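Sensory box/GGDEF family protein (Vibrio cholerae serotype O1, PDB 6EIB) catalyses the conversion of two GTP molecules into c-di-GMP and two diphosphates, takes part in biofilm formation, and is represented here by its GGEEF domain. Local coordinates at residues Lys12-Ala15 against Asp16-Ala19; Ile136-Arg139 against Ser140-Leu144. All coordinates share one frame; numbering follows the deposited sequence.

Contacts 1 and 2 are two local helical turns of one GGEEF domain, and they show how neighbouring helices can share a core while lying at different distances from the active site. Their centres lie about 17 Å apart. They meet where Phe17 CZ of 12-19 packs 4.1 Å from Ile136 CG2 of 136-144, and both of these side chains also touch Cys33 of strand 31-38. Contact 1 lies away from the annotated sites. Contact 2 comes closer: the side chain of Asp141 is about 7 Å from that of Asp37, a magnesium ligand by similarity, and about 11 Å from that of Glu80, the predicted proton acceptor. A sulfate ion, probably from the crystallisation liquor, sits beside contact 2.

Contact 1: Lys12-Ala15 against Asp16-Ala19; sequences KLWA and DFRA
Leu13 and Trp14 meet Phe17 within a single turn of helix 10-27, a local i to i+3 and i+4 contact on the side of the helix that rests against the central sheet of the domain. The backbone sets the spacing: Phe17 N donates to Leu13 O at 2.7 Å, and three further i to i+4 bonds, from Asp16, Arg18 and Ala19 to Lys12, Trp14 and Ala15, continue the regular helix. Phe17 CG stands anti to its own backbone nitrogen (chi1 -165°), and the ring is thereby carried to the sheet side, where it touches Ile83, Val85, Leu31 and Cys33. The two aromatic rings approach edge to edge, Trp14 CE3 lying 4.2 Å from Phe17 CD2 with each atom near the plane of the other ring, so they meet rim to rim and do not stack. Leu13 CD1 touches both residues: it lies 4.4 Å from Phe17 CB and sits over one face of the indole, toward its rim. Ile133 of helix 133-148 touches both rings.

Charged side chains lie farther round the helix. Asp16 CG turns back beside its own backbone nitrogen (chi1 -75°), which leaves Asp16 OD2 3.3 Å from Lys12 O, two acceptors that cannot bond to each other; the same side chain also touches Phe73 of strand 73-76. Lys12 extends away, its NZ 8.0 Å from Asp16 OD2, so the i to i+4 charges form no salt bridge. Arg18 NH1 instead pairs with Asp132, just before helix 133-148. The chemistry implies an amphipathic helix whose apolar side docks on the sheet by dispersion contacts, with Arg18 adding a salt bridge to Asp132.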
loop_
_atom_site.group_PDB
_atom_site.type_symbol
_atom_site.label_atom_id
_atom_site.label_comp_id
_atom_site.label_asym_id
_atom_site.label_seq_id
_atom_site.Cartn_x
_atom_site.Cartn_y
_atom_site.Cartn_z
ATOM N N LYS A 12 9.618 -4.977 -10.721
ATOM C CA LYS A 12 10.110 -5.995 -9.777
ATOM C C LYS A 12 8.989 -6.453 -8.859
ATOM O O LYS A 12 8.945 -7.609 -8.415
ATOM C CB LYS A 12 11.234 -5.429 -8.922
ATOM C CG LYS A 12 12.590 -5.461 -9.533
ATOM C CD LYS A 12 13.401 -4.321 -8.920
ATOM C CE LYS A 12 14.663 -4.019 -9.724
ATOM N NZ LYS A 12 15.374 -2.837 -9.130
ATOM N N LEU A 13 8.111 -5.507 -8.527
ATOM C CA LEU A 13 7.009 -5.796 -7.626
ATOM C C LEU A 13 6.132 -6.895 -8.195
ATOM O O LEU A 13 5.816 -7.880 -7.495
ATOM C CB LEU A 13 6.169 -4.527 -7.343
ATOM C CG LEU A 13 5.004 -4.684 -6.336
ATOM C CD1 LEU A 13 3.771 -5.311 -6.931
ATOM C CD2 LEU A 13 5.458 -5.509 -5.082
ATOM N N TRP A 14 5.680 -6.717 -9.435
ATOM C CA TRP A 14 4.745 -7.692 -9.964
ATOM C C TRP A 14 5.385 -9.072 -10.034
ATOM O O TRP A 14 4.746 -10.077 -9.719
ATOM C CB TRP A 14 4.231 -7.290 -11.337
ATOM C CG TRP A 14 3.375 -6.040 -11.380
ATOM C CD1 TRP A 14 3.594 -4.937 -12.171
ATOM C CD2 TRP A 14 2.170 -5.768 -10.637
ATOM N NE1 TRP A 14 2.600 -4.003 -11.969
ATOM C CE2 TRP A 14 1.704 -4.490 -11.050
ATOM C CE3 TRP A 14 1.427 -6.479 -9.683
ATOM C CZ2 TRP A 14 0.554 -3.909 -10.532
ATOM C CZ3 TRP A 14 0.261 -5.880 -9.162
ATOM C CH2 TRP A 14 -0.163 -4.621 -9.601
ATOM N N ALA A 15 6.636 -9.123 -10.460
ATOM C CA ALA A 15 7.354 -10.409 -10.530
ATOM C C ALA A 15 7.555 -11.009 -9.141
ATOM O O ALA A 15 7.376 -12.204 -8.967
ATOM C CB ALA A 15 8.707 -10.251 -11.238
ATOM N N ASP A 16 7.949 -10.200 -8.154
ATOM C CA ASP A 16 8.101 -10.725 -6.796
ATOM C C ASP A 16 6.746 -11.205 -6.264
ATOM O O ASP A 16 6.643 -12.254 -5.614
ATOM C CB ASP A 16 8.709 -9.664 -5.859
ATOM C CG ASP A 16 10.208 -9.464 -6.089
ATOM O OD1 ASP A 16 10.844 -10.392 -6.620
ATOM O OD2 ASP A 16 10.742 -8.391 -5.745
ATOM N N PHE A 17 5.702 -10.449 -6.562
ATOM C CA PHE A 17 4.354 -10.798 -6.122
ATOM C C PHE A 17 3.917 -12.147 -6.734
ATOM O O PHE A 17 3.361 -13.004 -6.037
ATOM C CB PHE A 17 3.385 -9.674 -6.531
ATOM C CG PHE A 17 2.052 -9.727 -5.854
ATOM C CD1 PHE A 17 1.769 -10.692 -4.904
ATOM C CD2 PHE A 17 1.071 -8.783 -6.178
ATOM C CE1 PHE A 17 0.517 -10.737 -4.285
ATOM C CE2 PHE A 17 -0.179 -8.798 -5.572
ATOM C CZ PHE A 17 -0.473 -9.769 -4.641
ATOM N N ARG A 18 4.141 -12.330 -8.031
ATOM C CA ARG A 18 3.822 -13.618 -8.672
ATOM C C ARG A 18 4.631 -14.794 -8.084
ATOM O O ARG A 18 4.115 -15.906 -7.966
ATOM C CB ARG A 18 4.049 -13.567 -10.184
ATOM C CG ARG A 18 2.970 -12.740 -10.913
ATOM C CD ARG A 18 2.967 -12.888 -12.454
ATOM N NE ARG A 18 1.807 -12.128 -12.942
ATOM C CZ ARG A 18 0.562 -12.591 -12.937
ATOM N NH1 ARG A 18 0.317 -13.831 -12.516
ATOM N NH2 ARG A 18 -0.442 -11.810 -13.351
ATOM N N ALA A 19 5.898 -14.575 -7.777
ATOM C CA ALA A 19 6.689 -15.685 -7.213
ATOM C C ALA A 19 6.183 -15.989 -5.799
ATOM O O ALA A 19 6.106 -17.154 -5.381
ATOM C CB ALA A 19 8.149 -15.349 -7.223
#

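Contact 2: Ile136-Arg139 against Ser140-Leu144. With SO4 (sulfate ion), chain G.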
loop_
_atom_site.group_PDB
_atom_site.type_symbol
_atom_site.label_atom_id
_atom_site.label_comp_id
_atom_site.label_asym_id
_atom_site.label_seq_id
_atom_site.Cartn_x
_atom_site.Cartn_y
_atom_site.Cartn_z
ATOM N N ILE A 136 -6.045 -11.345 -6.023
ATOM C CA ILE A 136 -5.771 -10.676 -4.734
ATOM C C ILE A 136 -5.864 -9.152 -4.898
ATOM O O ILE A 136 -6.542 -8.482 -4.118
ATOM C CB ILE A 136 -4.384 -11.051 -4.180
ATOM C CG1 ILE A 136 -4.286 -12.568 -3.992
ATOM C CG2 ILE A 136 -4.121 -10.376 -2.800
ATOM C CD1 ILE A 136 -2.902 -13.066 -3.401
ATOM N N TYR A 137 -5.179 -8.628 -5.913
ATOM C CA TYR A 137 -5.185 -7.193 -6.188
ATOM C C TYR A 137 -6.606 -6.658 -6.369
ATOM O O TYR A 137 -6.935 -5.558 -5.892
ATOM C CB TYR A 137 -4.372 -6.870 -7.468
ATOM C CG TYR A 137 -4.466 -5.379 -7.783
ATOM C CD1 TYR A 137 -3.743 -4.456 -7.035
ATOM C CD2 TYR A 137 -5.363 -4.889 -8.731
ATOM C CE1 TYR A 137 -3.851 -3.073 -7.261
ATOM C CE2 TYR A 137 -5.493 -3.495 -8.953
ATOM C CZ TYR A 137 -4.719 -2.600 -8.217
ATOM O OH TYR A 137 -4.802 -1.210 -8.401
ATOM N N ARG A 138 -7.451 -7.425 -7.050
ATOM C CA ARG A 138 -8.850 -7.036 -7.237
ATOM C C ARG A 138 -9.534 -6.772 -5.890
ATOM O O ARG A 138 -10.312 -5.807 -5.733
ATOM C CB ARG A 138 -9.603 -8.114 -8.023
ATOM C CG ARG A 138 -11.056 -7.900 -8.039
ATOM C CD ARG A 138 -11.757 -9.012 -8.749
ATOM N NE ARG A 138 -13.184 -8.741 -8.747
ATOM C CZ ARG A 138 -13.991 -9.155 -7.780
ATOM N NH1 ARG A 138 -13.492 -9.880 -6.774
ATOM N NH2 ARG A 138 -15.283 -8.867 -7.837
ATOM N N ARG A 139 -9.240 -7.615 -4.900
ATOM C CA ARG A 139 -9.873 -7.464 -3.585
ATOM C C ARG A 139 -9.258 -6.303 -2.791
ATOM O O ARG A 139 -9.985 -5.552 -2.149
ATOM C CB ARG A 139 -9.790 -8.774 -2.788
ATOM C CG ARG A 139 -10.677 -9.911 -3.335
ATOM C CD ARG A 139 -10.702 -11.058 -2.394
ATOM N NE ARG A 139 -9.356 -11.580 -2.206
ATOM C CZ ARG A 139 -8.883 -12.660 -2.838
ATOM N NH1 ARG A 139 -9.670 -13.337 -3.670
ATOM N NH2 ARG A 139 -7.639 -13.082 -2.613
ATOM N N SER A 140 -7.936 -6.134 -2.822
ATOM C CA SER A 140 -7.369 -5.007 -2.079
ATOM C C SER A 140 -7.746 -3.706 -2.774
ATOM O O SER A 140 -7.994 -2.710 -2.115
ATOM C CB SER A 140 -5.848 -5.117 -1.895
ATOM O OG SER A 140 -5.113 -5.055 -3.105
ATOM N N ASP A 141 -7.795 -3.717 -4.107
ATOM C CA ASP A 141 -8.170 -2.522 -4.848
ATOM C C ASP A 141 -9.615 -2.157 -4.518
ATOM O O ASP A 141 -9.947 -0.964 -4.348
ATOM C CB ASP A 141 -7.967 -2.749 -6.363
ATOM C CG ASP A 141 -8.109 -1.458 -7.202
ATOM O OD1 ASP A 141 -7.768 -0.365 -6.704
ATOM O OD2 ASP A 141 -8.579 -1.546 -8.370
ATOM N N GLN A 142 -10.490 -3.155 -4.408
ATOM C CA GLN A 142 -11.900 -2.861 -4.117
ATOM C C GLN A 142 -12.119 -2.341 -2.700
ATOM O O GLN A 142 -12.934 -1.444 -2.456
ATOM C CB GLN A 142 -12.770 -4.113 -4.318
ATOM C CG GLN A 142 -14.245 -3.798 -4.317
ATOM C CD GLN A 142 -15.119 -5.028 -4.233
ATOM O OE1 GLN A 142 -15.670 -5.330 -3.170
ATOM N NE2 GLN A 142 -15.234 -5.765 -5.339
ATOM N N ALA A 143 -11.347 -2.888 -1.770
ATOM C CA ALA A 143 -11.355 -2.445 -0.387
ATOM C C ALA A 143 -10.810 -1.043 -0.304
ATOM O O ALA A 143 -11.256 -0.262 0.523
ATOM C CB ALA A 143 -10.507 -3.444 0.542
ATOM N N LEU A 144 -9.816 -0.717 -1.128
ATOM C CA LEU A 144 -9.316 0.651 -1.164
ATOM C C LEU A 144 -10.407 1.630 -1.591
ATOM O O LEU A 144 -10.684 2.641 -0.920
ATOM C CB LEU A 144 -8.106 0.720 -2.116
ATOM C CG LEU A 144 -7.588 2.100 -2.556
ATOM C CD1 LEU A 144 -7.096 2.983 -1.359
ATOM C CD2 LEU A 144 -6.403 1.915 -3.514
HETATM S S SO4 G . -17.435 -9.392 -5.400
HETATM O O1 SO4 G . -16.250 -8.568 -5.206
HETATM O O2 SO4 G . -18.430 -9.021 -4.400
HETATM O O3 SO4 G . -17.996 -9.138 -6.727
HETATM O O4 SO4 G . -17.061 -10.794 -5.253
#
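Asp141 lies across the ring of Tyr137, one turn earlier in helix 133-148, and its side chain shows how an i to i+4 pair can be built from a carboxylate and an aromatic face. The chain begins at CB, which is 3.0 Å from Tyr137 O, the carbonyl that accepts Asp141 N at 2.7 Å. The same CB sits above the ring, 3.9 Å from its centroid and 23° off the normal, as a CH-pi contact displaced toward the rim. Because CG is anti to the backbone nitrogen (chi1 -170°), the next atom runs on toward the phenol end, coming 3.5 Å from Tyr137 OH. At the tip, OD2 is 3.7 Å from Tyr137 CE2, while OD1 is the carboxylate oxygen nearer the hydroxyl. The phenol OH is hydrogen-bonded to Glu81, within the GGEEF signature, which ties the ring to that hairpin.

Farther round the helix, Arg138 and Gln142 reach out side by side to a sulfate, probably from the crystallisation liquor. Its O1 accepts both Arg138 NH2 at 2.8 Å and Gln142 NE2 at 3.0 Å, and the amide end of Gln142 lies over one face of the guanidinium. Tyr158 OH supplies another bond to the same ion. On the inward side Arg139 bends to meet Asp130, Ser124 and Ser125, and Ser140 OG is bonded to Ser35 of strand 31-38. These links hold the helix against the sheet of a GGDEF-family domain, with Asp141 about 7 Å, side chain to side chain, from Asp37, a magnesium ligand by similarity. Helix 133-148 is the crossover of a beta-alpha-beta unit, joining parallel strands 119-125 and 154-157.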